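Local structure of Serine/threonine/tyrosine-interacting protein (2R0B) at residues R74-T79 / A105-A110; H36-R41 / K80-G85. The protein acts as a catalytically inactive phosphatase that holds ERK1/ERK2 in the nucleus and binds the F-box of FBXW7, keeping it out of the SCF ubiquitin ligase. One frame throughout, in Å; residues are numbered along the deposited sequence. Where two conformers were deposited one is given.

Contact 1 (R74-T79 / A105-A110)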
# COMPACT_ATOMS: atom_id res chain seq x y z
N ARG A 74 -6.67 -12.13 2.52
CA ARG A 74 -7.73 -12.26 1.52
C ARG A 74 -7.61 -11.27 0.34
O ARG A 74 -8.12 -11.56 -0.76
CB ARG A 74 -9.12 -12.13 2.17
CG ARG A 74 -9.37 -10.76 2.80
CD ARG A 74 -10.66 -10.71 3.57
NE ARG A 74 -10.69 -9.55 4.45
CZ ARG A 74 -11.77 -8.80 4.68
NH1 ARG A 74 -12.93 -9.07 4.09
NH2 ARG A 74 -11.68 -7.77 5.50
N PHE A 75 -6.94 -10.13 0.56
CA PHE A 75 -6.85 -9.09 -0.47
C PHE A 75 -5.48 -9.03 -1.18
O PHE A 75 -5.34 -8.28 -2.18
CB PHE A 75 -7.18 -7.68 0.09
CG PHE A 75 -8.63 -7.47 0.48
CD1 PHE A 75 -9.65 -7.68 -0.44
CD2 PHE A 75 -8.97 -7.04 1.76
CE1 PHE A 75 -10.99 -7.51 -0.06
CE2 PHE A 75 -10.29 -6.84 2.14
CZ PHE A 75 -11.30 -7.07 1.23
N PHE A 76 -4.50 -9.82 -0.73
CA PHE A 76 -3.19 -9.80 -1.40
C PHE A 76 -3.25 -10.08 -2.92
O PHE A 76 -2.62 -9.37 -3.67
CB PHE A 76 -2.16 -10.69 -0.69
CG PHE A 76 -1.77 -10.19 0.69
CD1 PHE A 76 -1.93 -8.86 1.04
CD2 PHE A 76 -1.20 -11.05 1.62
CE1 PHE A 76 -1.56 -8.39 2.34
CE2 PHE A 76 -0.83 -10.60 2.90
CZ PHE A 76 -1.00 -9.28 3.25
N PRO A 77 -4.02 -11.11 -3.37
CA PRO A 77 -4.11 -11.33 -4.82
C PRO A 77 -4.68 -10.13 -5.57
O PRO A 77 -4.15 -9.79 -6.63
CB PRO A 77 -5.02 -12.58 -4.94
CG PRO A 77 -4.76 -13.31 -3.61
CD PRO A 77 -4.74 -12.17 -2.62
N MET A 78 -5.69 -9.47 -4.98
CA MET A 78 -6.37 -8.31 -5.54
C MET A 78 -5.39 -7.16 -5.73
O MET A 78 -5.32 -6.52 -6.79
CB MET A 78 -7.52 -7.90 -4.59
CG MET A 78 -8.33 -6.63 -4.93
SD MET A 78 -9.74 -6.32 -3.81
CE MET A 78 -10.58 -7.91 -3.73
N THR A 79 -4.62 -6.86 -4.68
CA THR A 79 -3.73 -5.70 -4.75
C THR A 79 -2.53 -5.95 -5.66
O THR A 79 -2.09 -5.04 -6.35
CB THR A 79 -3.30 -5.20 -3.36
OG1 THR A 79 -2.59 -6.24 -2.68
CG2 THR A 79 -4.56 -4.81 -2.56
N ALA A 105 1.70 -0.38 4.77
CA ALA A 105 3.03 -0.99 4.67
C ALA A 105 2.91 -2.47 4.39
O ALA A 105 3.66 -3.00 3.57
CB ALA A 105 3.84 -0.76 5.94
N ALA A 106 1.99 -3.17 5.07
CA ALA A 106 1.86 -4.61 4.83
C ALA A 106 1.52 -4.93 3.37
O ALA A 106 2.06 -5.88 2.78
CB ALA A 106 0.83 -5.24 5.78
N PHE A 107 0.61 -4.16 2.77
CA PHE A 107 0.26 -4.36 1.37
C PHE A 107 1.45 -4.12 0.42
O PHE A 107 1.61 -4.84 -0.58
CB PHE A 107 -0.99 -3.54 0.99
CG PHE A 107 -2.26 -4.22 1.37
CD1 PHE A 107 -2.78 -5.24 0.56
CD2 PHE A 107 -2.90 -3.93 2.58
CE1 PHE A 107 -3.95 -5.91 0.93
CE2 PHE A 107 -4.05 -4.61 2.97
CZ PHE A 107 -4.58 -5.59 2.13
N VAL A 108 2.32 -3.16 0.76
CA VAL A 108 3.48 -2.88 -0.12
C VAL A 108 4.49 -4.02 0.04
O VAL A 108 5.14 -4.46 -0.94
CB VAL A 108 4.08 -1.49 0.18
CG1 VAL A 108 5.49 -1.36 -0.38
CG2 VAL A 108 3.16 -0.36 -0.39
N ILE A 109 4.61 -4.52 1.27
CA ILE A 109 5.52 -5.64 1.56
C ILE A 109 5.07 -6.91 0.84
O ILE A 109 5.90 -7.65 0.33
CB ILE A 109 5.75 -5.84 3.09
CG1 ILE A 109 6.61 -4.67 3.62
CG2 ILE A 109 6.38 -7.24 3.39
CD1 ILE A 109 6.54 -4.37 5.14
N ALA A 110 3.77 -7.16 0.80
CA ALA A 110 3.29 -8.36 0.13
C ALA A 110 3.67 -8.34 -1.35
O ALA A 110 4.12 -9.34 -1.89
CB ALA A 110 1.78 -8.47 0.27
O HOH W 1 0.12 -6.08 -2.62
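Phe-76 and Ala-110 mark the closest backbone approach, 6.8 Å between their CA atoms, where the first turn of helix 76-88 and the 3-10 turn before it meet helix 103-116. Phe-107 reaches across and is touched by three residues of 74-79. Phe-76 presents its edge to the Phe-107 face in an offset edge-to-face pair, planes at 78° and centroids 5.2 Å apart; its CD1 comes within 3.6 Å of Phe-107 CE1, and its CE1 sits above that ring toward the rim. The methyl of Ala-110 rests over the centre of one Phe-76 face, a CH-pi contact with CB 3.8 Å from the centroid. Around the Phe-107 rim lie Phe-75 CB and Thr-79 OG1, the latter 3.4 Å from Phe-107 CD1; Thr-79 CG2 touches the same CD1-CE1 side. In this dual-specificity phosphatase domain both helices pack on the same side of the central sheet. Leu-144 and Tyr-147 of helix 138-152 add to the packing of Phe-76, the tyrosine edge-to-face, while Leu-62 of strand 58-63 touches Phe-107 and Thr-79. Thr-79 OG1 stands between the backbone N and the carbonyl carbon (chi1 61°). One water bridges the helices, 2.7 Å from Thr-79 OG1 and donating to Phe-107 O at 2.8 Å.

Contact 2 (H36-R41 / K80-G85); sequences HIICIR and KEFIDG
A helix-on-sheet packing contact, buried and without hydrogen bonds between its two sides, joins Phe-82 and Ile-83 of helix 76-88 to His-36 and Ile-38 on the face of strand 36-41. The segments run nearly antiparallel, at 160°, with their axes 9.6 Å apart at closest approach. Phe-82 fills much of that gap: its CG is anti to the backbone N (chi1 -177°), and the far end of its ring reaches the start of the strand. There the His-36 imidazole turns an edge to the phenyl face, the planes at 76° and the centroids 5.3 Å apart. Within this pair His-36 CD2 comes nearest, 3.7 Å from Phe-82 CZ, while His-36 CB lies near Phe-82 CZ and CE2. The backbone adds Ile-37 O, 4.0 Å from Phe-82 CZ. The Ile-38 and Phe-82 side chains pass alongside, pointing opposite ways, with Ile-38 CG1 only 3.5 Å from Phe-82 CD2. Strand 36-41 is an inner strand of the mixed sheet in this phosphatase fold, hydrogen-bonded through its backbone to parallel neighbours 58-63 and 93-96. Helix 76-88 connects those two neighbours in a beta-alpha-beta crossover that passes over strand 36-41, which lies between them; His-36 and Ile-38 point from it toward the helix, Ile-37 away. The extended Ile-38 chain brings Ile-38 CD1 to 4.1 Å from Ile-83 CG1, the two side chains crossing at about a right angle. Although the CB of Ile-83 leaves its backbone away from the strand, its outer carbons bend back to the strand; Tyr-111 of helix 103-116 also touches this isoleucine.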
# COMPACT_ATOMS: atom_id res chain seq x y z
N HIS A 36 -2.90 5.50 -10.25
CA HIS A 36 -3.68 4.53 -9.48
C HIS A 36 -3.45 4.71 -7.98
O HIS A 36 -2.32 4.94 -7.56
CB HIS A 36 -3.22 3.13 -9.85
CG HIS A 36 -3.65 2.67 -11.21
ND1 HIS A 36 -3.06 3.12 -12.37
CD2 HIS A 36 -4.59 1.76 -11.58
CE1 HIS A 36 -3.64 2.53 -13.40
NE2 HIS A 36 -4.57 1.70 -12.95
N ILE A 37 -4.49 4.58 -7.16
CA ILE A 37 -4.33 4.75 -5.71
C ILE A 37 -5.07 3.64 -4.95
O ILE A 37 -6.24 3.37 -5.23
CB ILE A 37 -4.89 6.13 -5.26
CG1 ILE A 37 -4.16 7.27 -5.99
CG2 ILE A 37 -4.81 6.28 -3.73
CD1 ILE A 37 -4.71 8.66 -5.69
N ILE A 38 -4.37 2.94 -4.08
CA ILE A 38 -5.02 2.00 -3.15
C ILE A 38 -5.25 2.82 -1.88
O ILE A 38 -4.30 3.25 -1.23
CB ILE A 38 -4.18 0.73 -2.86
CG1 ILE A 38 -3.91 -0.04 -4.15
CG2 ILE A 38 -4.95 -0.18 -1.86
CD1 ILE A 38 -3.08 -1.32 -3.95
N CYS A 39 -6.52 3.02 -1.54
CA CYS A 39 -6.91 3.87 -0.40
C CYS A 39 -7.47 2.95 0.70
O CYS A 39 -8.55 2.37 0.53
CB CYS A 39 -7.97 4.87 -0.90
SG CYS A 39 -8.92 5.74 0.39
N ILE A 40 -6.71 2.77 1.79
CA ILE A 40 -7.04 1.78 2.82
C ILE A 40 -7.50 2.51 4.08
O ILE A 40 -6.81 3.41 4.55
CB ILE A 40 -5.82 0.92 3.21
CG1 ILE A 40 -5.31 0.10 2.02
CG2 ILE A 40 -6.18 0.00 4.42
CD1 ILE A 40 -3.80 -0.20 2.10
N ARG A 41 -8.64 2.11 4.63
CA ARG A 41 -9.20 2.74 5.82
C ARG A 41 -10.32 1.88 6.40
O ARG A 41 -10.86 1.02 5.68
CB ARG A 41 -9.70 4.15 5.48
CG ARG A 41 -11.10 4.27 4.84
CD ARG A 41 -11.33 3.49 3.54
NE ARG A 41 -12.72 3.66 3.11
CZ ARG A 41 -13.73 2.90 3.50
NH1 ARG A 41 -14.96 3.18 3.07
NH2 ARG A 41 -13.54 1.87 4.33
N LYS A 80 -2.05 -7.19 -5.68
CA LYS A 80 -0.98 -7.58 -6.61
C LYS A 80 -1.42 -7.37 -8.07
O LYS A 80 -0.69 -6.77 -8.87
CB LYS A 80 -0.57 -9.03 -6.36
CG LYS A 80 0.28 -9.74 -7.46
CD LYS A 80 1.74 -9.33 -7.49
CE LYS A 80 2.55 -10.19 -8.49
NZ LYS A 80 3.65 -9.40 -9.13
N GLU A 81 -2.63 -7.83 -8.40
CA GLU A 81 -3.23 -7.64 -9.73
C GLU A 81 -3.37 -6.15 -10.07
O GLU A 81 -3.00 -5.72 -11.17
CB GLU A 81 -4.58 -8.39 -9.79
CG GLU A 81 -5.46 -8.09 -11.00
CD GLU A 81 -6.79 -8.84 -10.95
OE1 GLU A 81 -7.50 -8.77 -9.92
OE2 GLU A 81 -7.11 -9.52 -11.96
N PHE A 82 -3.83 -5.36 -9.10
CA PHE A 82 -4.08 -3.94 -9.31
C PHE A 82 -2.77 -3.19 -9.60
O PHE A 82 -2.67 -2.42 -10.57
CB PHE A 82 -4.79 -3.37 -8.07
CG PHE A 82 -5.18 -1.90 -8.17
CD1 PHE A 82 -6.33 -1.51 -8.83
CD2 PHE A 82 -4.42 -0.93 -7.54
CE1 PHE A 82 -6.71 -0.19 -8.92
CE2 PHE A 82 -4.80 0.42 -7.59
CZ PHE A 82 -5.95 0.78 -8.28
N ILE A 83 -1.76 -3.49 -8.79
CA ILE A 83 -0.46 -2.87 -8.93
C ILE A 83 0.20 -3.33 -10.21
O ILE A 83 0.71 -2.49 -10.95
CB ILE A 83 0.45 -3.14 -7.74
CG1 ILE A 83 -0.07 -2.38 -6.49
CG2 ILE A 83 1.89 -2.69 -8.04
CD1 ILE A 83 0.49 -2.91 -5.17
N ASP A 84 0.16 -4.63 -10.51
CA ASP A 84 0.74 -5.13 -11.78
C ASP A 84 0.13 -4.46 -13.01
O ASP A 84 0.83 -4.13 -13.97
CB ASP A 84 0.62 -6.66 -11.91
CG ASP A 84 1.63 -7.41 -11.06
OD1 ASP A 84 2.69 -6.85 -10.73
OD2 ASP A 84 1.37 -8.60 -10.75
N GLY A 85 -1.18 -4.29 -12.98
CA GLY A 85 -1.96 -3.75 -14.06
C GLY A 85 -1.56 -2.33 -14.35
O GLY A 85 -1.36 -1.95 -15.50

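Contacts 1 and 2 share helix 76-88: contact 1 takes its beginning and the turn before it, contact 2 the residues that follow directly. Along the chain the segments alternate, 36-41, 74-79, 80-85, 105-110, so the two connections cross. Their centres lie about 9 Å apart, and the side chains meet: Thr-79 CB is 3.9 Å from Ile-38 CD1, and Phe-107 CD2 is 3.9 Å from Ile-40 CD1. Helix 76-88 thus packs on helix 103-116 through one part and on the central sheet through the next, so the helix-helix and helix-sheet packing join in the interior of the dual-specificity phosphatase domain that this pseudophosphatase retains.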